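Local atomic coordinates of envelope polyprotein (Puumala orthohantavirus, PDB entry 5FXU), a protein that forms the Gn ectodomain of the hantaviral envelope, part of the antigenic virus surface, and probably works with its partner glycoprotein Gc in cell entry. Residues Asn224-Tyr229 / Thr310-Ala315; Cys193-Lys198 / Gly228-Leu233; Pro56-Thr61 / Asp318-Trp323. All coordinates share one frame; numbering follows the deposited sequence.

Interaction 1: Asn224-Tyr229 / Thr310-Ala315; sequences NGFQGY and TGVLTA
Phe226 lays its side chain against Val312 at about a right angle, in the close-packed, buried part of the contact. With CG anti to the backbone N (chi1 174°), the ring brings CD1 to 3.8 Å from Val312 CG1, and CE1 lies almost as near that same methyl. Leu195 and Leu341, from two other strands, also touch the Phe226 side chain, so the ring sits in buried apolar surroundings. The backbone of Phe226 is gripped too: its N donates to Thr314 O at 2.8 Å, with an N-H...O angle of 160°. Equally buried is the polar grip next to it, where Thr314 OG1 donates to Asn224 OD1 at 2.7 Å, approaching from well above the amide carbonyl plane. Asn224 ND2 is occupied separately by Cys336 O, although the residue is poorly ordered. Here the loop leading into strand 228-234 docks on the chain just as it leaves strand 310-313, within the beta-rich Gn head; no beta bridge joins the two segments. The looser, solvent side begins at partly exposed Gly225, whose N passes 3.1 Å from Thr314 O at an angle too poor for a hydrogen bond. Beside it, solvent-exposed Ala315 turns its CB away from the 224-229 segment.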
loop_
_atom_site.group_PDB
_atom_site.type_symbol
_atom_site.label_atom_id
_atom_site.label_comp_id
_atom_site.label_asym_id
_atom_site.label_seq_id
_atom_site.Cartn_x
_atom_site.Cartn_y
_atom_site.Cartn_z
ATOM N N ASN A 224 -6.505 5.740 -19.876
ATOM C CA ASN A 224 -5.980 5.206 -18.607
ATOM C C ASN A 224 -5.322 3.816 -18.745
ATOM O O ASN A 224 -5.872 2.744 -18.443
ATOM C CB ASN A 224 -7.020 5.348 -17.517
ATOM C CG ASN A 224 -7.241 6.831 -17.129
ATOM O OD1 ASN A 224 -6.286 7.493 -16.752
ATOM N ND2 ASN A 224 -8.462 7.358 -17.251
ATOM N N GLY A 225 -4.077 3.909 -19.195
ATOM C CA GLY A 225 -3.301 2.797 -19.645
ATOM C C GLY A 225 -2.403 2.090 -18.645
ATOM O O GLY A 225 -1.785 1.111 -19.024
ATOM N N PHE A 226 -2.301 2.543 -17.391
ATOM C CA PHE A 226 -1.465 1.835 -16.412
ATOM C C PHE A 226 -1.758 0.313 -16.343
ATOM O O PHE A 226 -2.903 -0.109 -16.362
ATOM C CB PHE A 226 -1.572 2.435 -15.027
ATOM C CG PHE A 226 -0.827 1.629 -13.987
ATOM C CD1 PHE A 226 0.550 1.688 -13.893
ATOM C CD2 PHE A 226 -1.513 0.746 -13.156
ATOM C CE1 PHE A 226 1.234 0.909 -12.970
ATOM C CE2 PHE A 226 -0.837 -0.015 -12.233
ATOM C CZ PHE A 226 0.541 0.064 -12.140
ATOM N N GLN A 227 -0.699 -0.492 -16.331
ATOM C CA GLN A 227 -0.825 -1.936 -16.285
ATOM C C GLN A 227 -0.236 -2.473 -15.002
ATOM O O GLN A 227 0.947 -2.278 -14.703
ATOM C CB GLN A 227 -0.197 -2.605 -17.516
ATOM C CG GLN A 227 -1.121 -2.559 -18.731
ATOM C CD GLN A 227 -0.623 -3.354 -19.918
ATOM O OE1 GLN A 227 -0.672 -4.584 -19.929
ATOM N NE2 GLN A 227 -0.151 -2.649 -20.932
ATOM N N GLY A 228 -1.091 -3.122 -14.221
ATOM C CA GLY A 228 -0.681 -3.658 -12.943
ATOM C C GLY A 228 -1.840 -4.181 -12.144
ATOM O O GLY A 228 -2.928 -4.397 -12.671
ATOM N N TYR A 229 -1.597 -4.408 -10.871
ATOM C CA TYR A 229 -2.589 -5.038 -10.018
ATOM C C TYR A 229 -2.231 -4.818 -8.589
ATOM O O TYR A 229 -1.148 -4.342 -8.308
ATOM C CB TYR A 229 -2.674 -6.537 -10.304
ATOM C CG TYR A 229 -1.426 -7.334 -10.070
ATOM C CD1 TYR A 229 -0.473 -7.489 -11.075
ATOM C CD2 TYR A 229 -1.222 -7.997 -8.868
ATOM C CE1 TYR A 229 0.686 -8.250 -10.858
ATOM C CE2 TYR A 229 -0.081 -8.763 -8.647
ATOM C CZ TYR A 229 0.858 -8.881 -9.646
ATOM O OH TYR A 229 1.970 -9.627 -9.408
ATOM N N THR A 310 2.437 8.745 -1.919
ATOM C CA THR A 310 3.040 8.045 -3.063
ATOM C C THR A 310 1.968 7.402 -3.958
ATOM O O THR A 310 0.941 6.929 -3.481
ATOM C CB THR A 310 3.980 6.940 -2.596
ATOM O OG1 THR A 310 3.245 6.065 -1.742
ATOM C CG2 THR A 310 5.172 7.514 -1.811
ATOM N N GLY A 311 2.216 7.424 -5.258
ATOM C CA GLY A 311 1.342 6.757 -6.206
ATOM C C GLY A 311 1.936 6.685 -7.592
ATOM O O GLY A 311 3.100 7.020 -7.797
ATOM N N VAL A 312 1.119 6.258 -8.542
ATOM C CA VAL A 312 1.481 6.161 -9.949
ATOM C C VAL A 312 0.405 6.861 -10.767
ATOM O O VAL A 312 -0.762 6.792 -10.438
ATOM C CB VAL A 312 1.544 4.680 -10.384
ATOM C CG1 VAL A 312 2.050 4.508 -11.792
ATOM C CG2 VAL A 312 2.479 3.907 -9.472
ATOM N N LEU A 313 0.805 7.525 -11.841
ATOM C CA LEU A 313 -0.139 8.031 -12.822
ATOM C C LEU A 313 -0.898 6.896 -13.470
ATOM O O LEU A 313 -0.286 5.908 -13.876
ATOM C CB LEU A 313 0.591 8.787 -13.928
ATOM C CG LEU A 313 1.264 10.109 -13.570
ATOM C CD1 LEU A 313 1.795 10.700 -14.836
ATOM C CD2 LEU A 313 0.339 11.090 -12.882
ATOM N N THR A 314 -2.213 7.042 -13.602
ATOM C CA THR A 314 -3.018 6.013 -14.270
ATOM C C THR A 314 -2.880 6.071 -15.784
ATOM O O THR A 314 -3.132 5.090 -16.455
ATOM C CB THR A 314 -4.497 6.124 -13.908
ATOM O OG1 THR A 314 -5.003 7.386 -14.349
ATOM C CG2 THR A 314 -4.720 5.984 -12.411
ATOM N N ALA A 315 -2.456 7.222 -16.314
ATOM C CA ALA A 315 -2.424 7.466 -17.748
ATOM C C ALA A 315 -1.349 6.701 -18.501
ATOM O O ALA A 315 -1.530 6.411 -19.686
ATOM C CB ALA A 315 -2.297 8.965 -18.056
#

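Interaction 2: Cys193-Lys198 / Gly228-Leu233; sequences CFLIAK and GYYICL
Cys193 and Cys232 form a cross-strand disulfide in an antiparallel beta ladder, their SG atoms 2.1 Å apart. They face each other as a non-hydrogen-bonded pair, and each SG is anti to its own carbonyl carbon. Next along, Phe194 and Ile231 exchange two backbone hydrogen bonds, N to O in each direction; Ile196 and Tyr229 do the same, Ile196 N reaching Tyr229 O at 2.8 Å. Along both strands the side chains alternate between the two faces. On the disulfide's face, Leu195 CD1 makes a CH-pi contact over the Tyr230 ring, 3.9 Å from its centroid, while Cys193 CB lies 3.8 Å from Tyr230 CD1. The hydroxyl of Tyr230 is hydrogen-bonded to Pro342 O on strand 340-354, which flanks 185-197 along its other edge, and Met258 of helix 249-260 touches both Cys193 and Tyr230. This ladder belongs to the extensive beta framework of the Gn head, with strand 237-243 following on beyond 228-234. The other face carries Phe194, Ile196, Tyr229 and Ile231. In Tyr229, CG stands between the backbone N and the carbonyl carbon (chi1 61°), a turn that brings the ring over the neighbouring strand, where Ile196 CB makes a CH-pi contact with one face, 3.9 Å from the centroid. Ile196 CG2 comes 3.6 Å from Tyr229 CZ, and Lys198 CB meets the ring edge, 3.7 Å from CE1 of Tyr229. At the far end of this ring the OH is hydrogen-bonded to Glu100, while the ring also stacks with Tyr242. Ile196 CG1 then continues the apolar surface to Ile231 CG2, 4.0 Å away.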
loop_
_atom_site.group_PDB
_atom_site.type_symbol
_atom_site.label_atom_id
_atom_site.label_comp_id
_atom_site.label_asym_id
_atom_site.label_seq_id
_atom_site.Cartn_x
_atom_site.Cartn_y
_atom_site.Cartn_z
ATOM N N CYS A 193 -2.797 -3.734 0.941
ATOM C CA CYS A 193 -2.560 -3.985 -0.469
ATOM C C CYS A 193 -1.390 -3.180 -1.015
ATOM O O CYS A 193 -1.208 -2.036 -0.638
ATOM C CB CYS A 193 -3.787 -3.577 -1.289
ATOM S SG CYS A 193 -5.303 -4.418 -0.863
ATOM N N PHE A 194 -0.642 -3.792 -1.929
ATOM C CA PHE A 194 0.551 -3.206 -2.534
ATOM C C PHE A 194 0.367 -3.199 -4.030
ATOM O O PHE A 194 -0.061 -4.186 -4.611
ATOM C CB PHE A 194 1.803 -3.985 -2.107
ATOM C CG PHE A 194 1.907 -4.107 -0.618
ATOM C CD1 PHE A 194 1.157 -5.074 0.064
ATOM C CD2 PHE A 194 2.641 -3.198 0.113
ATOM C CE1 PHE A 194 1.176 -5.135 1.454
ATOM C CE2 PHE A 194 2.684 -3.270 1.503
ATOM C CZ PHE A 194 1.945 -4.219 2.183
ATOM N N LEU A 195 0.643 -2.055 -4.639
ATOM C CA LEU A 195 0.530 -1.893 -6.067
ATOM C C LEU A 195 1.715 -2.500 -6.791
ATOM O O LEU A 195 2.864 -2.129 -6.524
ATOM C CB LEU A 195 0.453 -0.399 -6.414
ATOM C CG LEU A 195 0.258 -0.101 -7.893
ATOM C CD1 LEU A 195 -1.110 -0.527 -8.353
ATOM C CD2 LEU A 195 0.385 1.379 -8.118
ATOM N N ILE A 196 1.433 -3.361 -7.756
ATOM C CA ILE A 196 2.467 -4.062 -8.521
ATOM C C ILE A 196 2.344 -3.658 -9.987
ATOM O O ILE A 196 1.262 -3.806 -10.576
ATOM C CB ILE A 196 2.263 -5.583 -8.426
ATOM C CG1 ILE A 196 2.096 -6.078 -6.971
ATOM C CG2 ILE A 196 3.369 -6.332 -9.149
ATOM C CD1 ILE A 196 3.226 -5.742 -6.049
ATOM N N ALA A 197 3.425 -3.167 -10.586
ATOM C CA ALA A 197 3.472 -2.892 -12.020
ATOM C C ALA A 197 3.758 -4.164 -12.810
ATOM O O ALA A 197 4.760 -4.848 -12.577
ATOM C CB ALA A 197 4.541 -1.878 -12.316
ATOM N N LYS A 198 2.873 -4.466 -13.751
ATOM C CA LYS A 198 2.961 -5.667 -14.557
ATOM C C LYS A 198 2.266 -5.453 -15.907
ATOM O O LYS A 198 1.047 -5.303 -15.993
ATOM C CB LYS A 198 2.351 -6.854 -13.800
ATOM C CG LYS A 198 2.363 -8.195 -14.531
ATOM C CD LYS A 198 3.787 -8.670 -14.782
ATOM C CE LYS A 198 3.863 -10.044 -15.453
ATOM N NZ LYS A 198 3.384 -10.153 -16.857
ATOM N N GLY A 228 -1.091 -3.122 -14.221
ATOM C CA GLY A 228 -0.681 -3.658 -12.943
ATOM C C GLY A 228 -1.840 -4.181 -12.144
ATOM O O GLY A 228 -2.928 -4.397 -12.671
ATOM N N TYR A 229 -1.597 -4.408 -10.871
ATOM C CA TYR A 229 -2.589 -5.038 -10.018
ATOM C C TYR A 229 -2.231 -4.818 -8.589
ATOM O O TYR A 229 -1.148 -4.342 -8.308
ATOM C CB TYR A 229 -2.674 -6.537 -10.304
ATOM C CG TYR A 229 -1.426 -7.334 -10.070
ATOM C CD1 TYR A 229 -0.473 -7.489 -11.075
ATOM C CD2 TYR A 229 -1.222 -7.997 -8.868
ATOM C CE1 TYR A 229 0.686 -8.250 -10.858
ATOM C CE2 TYR A 229 -0.081 -8.763 -8.647
ATOM C CZ TYR A 229 0.858 -8.881 -9.646
ATOM O OH TYR A 229 1.970 -9.627 -9.408
ATOM N N TYR A 230 -3.153 -5.138 -7.686
ATOM C CA TYR A 230 -2.840 -5.074 -6.269
ATOM C C TYR A 230 -2.686 -6.507 -5.741
ATOM O O TYR A 230 -3.419 -7.405 -6.155
ATOM C CB TYR A 230 -3.911 -4.293 -5.480
ATOM C CG TYR A 230 -3.807 -2.792 -5.566
ATOM C CD1 TYR A 230 -2.953 -2.088 -4.710
ATOM C CD2 TYR A 230 -4.575 -2.068 -6.447
ATOM C CE1 TYR A 230 -2.879 -0.710 -4.747
ATOM C CE2 TYR A 230 -4.498 -0.700 -6.499
ATOM C CZ TYR A 230 -3.651 -0.008 -5.655
ATOM O OH TYR A 230 -3.585 1.368 -5.715
ATOM N N ILE A 231 -1.753 -6.674 -4.795
ATOM C CA ILE A 231 -1.624 -7.901 -4.033
ATOM C C ILE A 231 -1.870 -7.532 -2.583
ATOM O O ILE A 231 -1.299 -6.566 -2.082
ATOM C CB ILE A 231 -0.278 -8.601 -4.323
ATOM C CG1 ILE A 231 -0.360 -10.062 -3.964
ATOM C CG2 ILE A 231 0.901 -7.908 -3.642
ATOM C CD1 ILE A 231 -1.108 -10.894 -5.007
ATOM N N CYS A 232 -2.774 -8.260 -1.924
ATOM C CA CYS A 232 -3.303 -7.859 -0.623
ATOM C C CYS A 232 -3.171 -8.992 0.343
ATOM O O CYS A 232 -3.182 -10.163 -0.049
ATOM C CB CYS A 232 -4.796 -7.463 -0.723
ATOM S SG CYS A 232 -5.161 -6.185 -1.967
ATOM N N LEU A 233 -3.058 -8.645 1.617
ATOM C CA LEU A 233 -3.128 -9.622 2.675
ATOM C C LEU A 233 -4.264 -9.212 3.568
ATOM O O LEU A 233 -4.442 -8.027 3.841
ATOM C CB LEU A 233 -1.828 -9.696 3.464
ATOM C CG LEU A 233 -0.640 -10.521 2.963
ATOM C CD1 LEU A 233 -0.938 -11.811 2.222
ATOM C CD2 LEU A 233 0.159 -9.619 2.070
#

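Interaction 3: Pro56-Thr61 / Asp318-Trp323; sequences PFTKWT and DPVYIW
Pro56 meets Tyr321 through its backbone: Pro56 O is 3.8 Å from Tyr321 CB, and a water bridges the two main chains, donating to Pro56 O and accepting from Tyr321 N. Phe57 comes next and brings its ring across the seam. CG stands beside its own backbone N (chi1 -89°), and Tyr321 CB makes a CH-pi contact over one face of the ring, 3.8 Å from the centroid and somewhat toward the rim. At the ring's edge is the peptide between Ile322 and Trp323, with Phe57 CD2 3.6 Å from Ile322 C. The two aromatic rings of Phe57 and Tyr321 themselves meet only obliquely. Thr58 carries the main-chain link in both directions: its N donates to Tyr321 O at 2.8 Å, almost straight at 177°, and its O accepts from Trp323 N at 3.0 Å. One residue thus straddles Tyr321 and Trp323, the pattern of parallel strands, and it joins strand 54-64 to the short strand 321-323 in the beta framework of the Gn head. The Thr58 hydroxyl is hydrogen-bonded to Glu85 on strand 79-89, the antiparallel neighbour on the other edge of 54-64. Lys59 runs out fully extended beside the Trp323 indole, both side chains pointing the same way. Its methylenes follow the six-membered ring, CG lying 3.8 Å from Trp323 CE3 and CD equally close to CZ3. Ile86, Leu114 and Cys116 also touch the Trp323 side chain. At Trp60 the N donates to Trp323 O at 2.9 Å, and the side chain turns its end away from strand 321-323, toward Thr81 and Ala324.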
loop_
_atom_site.group_PDB
_atom_site.type_symbol
_atom_site.label_atom_id
_atom_site.label_comp_id
_atom_site.label_asym_id
_atom_site.label_seq_id
_atom_site.Cartn_x
_atom_site.Cartn_y
_atom_site.Cartn_z
ATOM N N PRO A 56 13.197 5.259 -9.334
ATOM C CA PRO A 56 12.973 6.633 -9.788
ATOM C C PRO A 56 11.541 7.150 -9.564
ATOM O O PRO A 56 10.576 6.545 -10.004
ATOM C CB PRO A 56 13.293 6.562 -11.288
ATOM C CG PRO A 56 12.958 5.155 -11.672
ATOM C CD PRO A 56 13.325 4.321 -10.471
ATOM N N PHE A 57 11.457 8.290 -8.897
ATOM C CA PHE A 57 10.228 8.989 -8.554
ATOM C C PHE A 57 10.295 10.420 -9.063
ATOM O O PHE A 57 11.360 11.028 -9.130
ATOM C CB PHE A 57 10.069 9.065 -7.040
ATOM C CG PHE A 57 9.353 7.899 -6.440
ATOM C CD1 PHE A 57 10.010 6.686 -6.202
ATOM C CD2 PHE A 57 8.030 8.011 -6.089
ATOM C CE1 PHE A 57 9.333 5.612 -5.635
ATOM C CE2 PHE A 57 7.360 6.950 -5.525
ATOM C CZ PHE A 57 8.008 5.744 -5.304
ATOM N N THR A 58 9.134 10.950 -9.429
ATOM C CA THR A 58 8.993 12.357 -9.641
ATOM C C THR A 58 8.571 12.958 -8.328
ATOM O O THR A 58 7.547 12.600 -7.808
ATOM C CB THR A 58 7.952 12.635 -10.707
ATOM O OG1 THR A 58 8.499 12.220 -11.950
ATOM C CG2 THR A 58 7.602 14.144 -10.764
ATOM N N LYS A 59 9.376 13.854 -7.789
ATOM C CA LYS A 59 8.999 14.606 -6.594
ATOM C C LYS A 59 8.229 15.868 -6.966
ATOM O O LYS A 59 8.738 16.679 -7.683
ATOM C CB LYS A 59 10.245 14.993 -5.834
ATOM C CG LYS A 59 9.979 15.704 -4.539
ATOM C CD LYS A 59 11.294 16.100 -3.935
ATOM C CE LYS A 59 11.070 16.892 -2.682
ATOM N NZ LYS A 59 12.381 17.244 -2.080
ATOM N N TRP A 60 7.027 16.028 -6.430
ATOM C CA TRP A 60 6.128 17.099 -6.749
ATOM C C TRP A 60 5.779 17.812 -5.447
ATOM O O TRP A 60 5.248 17.203 -4.533
ATOM C CB TRP A 60 4.866 16.515 -7.400
ATOM C CG TRP A 60 3.832 17.530 -7.774
ATOM C CD1 TRP A 60 4.059 18.810 -8.220
ATOM C CD2 TRP A 60 2.408 17.361 -7.757
ATOM N NE1 TRP A 60 2.874 19.459 -8.436
ATOM C CE2 TRP A 60 1.838 18.596 -8.172
ATOM C CE3 TRP A 60 1.561 16.311 -7.425
ATOM C CZ2 TRP A 60 0.441 18.785 -8.281
ATOM C CZ3 TRP A 60 0.194 16.498 -7.522
ATOM C CH2 TRP A 60 -0.355 17.728 -7.950
ATOM N N THR A 61 6.076 19.114 -5.377
ATOM C CA THR A 61 5.996 19.903 -4.130
ATOM C C THR A 61 5.272 21.240 -4.385
ATOM O O THR A 61 5.219 21.700 -5.504
ATOM C CB THR A 61 7.416 20.204 -3.587
ATOM O OG1 THR A 61 8.220 20.796 -4.615
ATOM C CG2 THR A 61 8.081 18.959 -3.161
ATOM N N ASP A 318 3.661 2.459 -18.880
ATOM C CA ASP A 318 4.904 2.447 -18.117
ATOM C C ASP A 318 4.691 3.333 -16.908
ATOM O O ASP A 318 4.361 4.509 -17.082
ATOM C CB ASP A 318 6.053 3.035 -18.942
ATOM C CG ASP A 318 6.353 2.220 -20.190
ATOM O OD1 ASP A 318 6.227 0.966 -20.156
ATOM O OD2 ASP A 318 6.729 2.854 -21.204
ATOM N N PRO A 319 4.883 2.779 -15.693
ATOM C CA PRO A 319 4.583 3.528 -14.478
ATOM C C PRO A 319 5.411 4.817 -14.288
ATOM O O PRO A 319 6.634 4.809 -14.458
ATOM C CB PRO A 319 4.883 2.528 -13.358
ATOM C CG PRO A 319 5.827 1.537 -13.948
ATOM C CD PRO A 319 5.518 1.476 -15.411
ATOM N N VAL A 320 4.720 5.918 -14.004
ATOM C CA VAL A 320 5.356 7.148 -13.572
ATOM C C VAL A 320 5.053 7.282 -12.093
ATOM O O VAL A 320 3.912 7.567 -11.732
ATOM C CB VAL A 320 4.815 8.355 -14.340
ATOM C CG1 VAL A 320 5.386 9.649 -13.778
ATOM C CG2 VAL A 320 5.171 8.224 -15.801
ATOM N N TYR A 321 6.066 7.061 -11.261
ATOM C CA TYR A 321 5.893 7.072 -9.818
ATOM C C TYR A 321 6.018 8.489 -9.283
ATOM O O TYR A 321 6.884 9.240 -9.705
ATOM C CB TYR A 321 6.917 6.154 -9.131
ATOM C CG TYR A 321 6.716 4.691 -9.386
ATOM C CD1 TYR A 321 5.825 3.970 -8.629
ATOM C CD2 TYR A 321 7.436 4.016 -10.386
ATOM C CE1 TYR A 321 5.632 2.614 -8.847
ATOM C CE2 TYR A 321 7.254 2.654 -10.621
ATOM C CZ TYR A 321 6.338 1.955 -9.843
ATOM O OH TYR A 321 6.096 0.616 -10.052
ATOM N N ILE A 322 5.154 8.831 -8.351
ATOM C CA ILE A 322 5.069 10.174 -7.802
ATOM C C ILE A 322 5.182 10.159 -6.300
ATOM O O ILE A 322 4.614 9.328 -5.647
ATOM C CB ILE A 322 3.744 10.852 -8.205
ATOM C CG1 ILE A 322 3.771 11.118 -9.703
ATOM C CG2 ILE A 322 3.567 12.211 -7.532
ATOM C CD1 ILE A 322 2.558 10.567 -10.362
ATOM N N TRP A 323 5.971 11.086 -5.788
ATOM C CA TRP A 323 6.047 11.396 -4.395
ATOM C C TRP A 323 5.640 12.868 -4.241
ATOM O O TRP A 323 6.323 13.749 -4.751
ATOM C CB TRP A 323 7.483 11.181 -3.912
ATOM C CG TRP A 323 7.694 11.553 -2.490
ATOM C CD1 TRP A 323 6.842 11.379 -1.471
ATOM C CD2 TRP A 323 8.866 12.147 -1.944
ATOM N NE1 TRP A 323 7.392 11.839 -0.326
ATOM C CE2 TRP A 323 8.643 12.318 -0.590
ATOM C CE3 TRP A 323 10.096 12.531 -2.483
ATOM C CZ2 TRP A 323 9.596 12.866 0.261
ATOM C CZ3 TRP A 323 11.045 13.072 -1.655
ATOM C CH2 TRP A 323 10.791 13.240 -0.288
HETATM O O HOH W 1 8.812 6.969 -12.189
#

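In the fold
From the N terminus, 56-61 comes first and pairs with 318-323 with 256 residues in between, so interaction 3 closes a large loop that contains both other contacts. Inside it, interaction 2 closes a loop of 29 residues, including helix 208-216, between strands 185-197 and 228-234. Interaction 1 begins where interaction 2 ends, the two ranges overlapping at Gly228 and Tyr229, and closes a second loop as far as 310-315; the loops follow one another. Leu195 packs on both Phe226 and Val312, joining interactions 1 and 2. Strands 310-313 and 321-323 pair antiparallel, with Gly311 and Ile322 hydrogen-bonded through their backbones, connecting interaction 1 to interaction 3, while Ala197 touches Tyr321 and Pro319 between interactions 2 and 3.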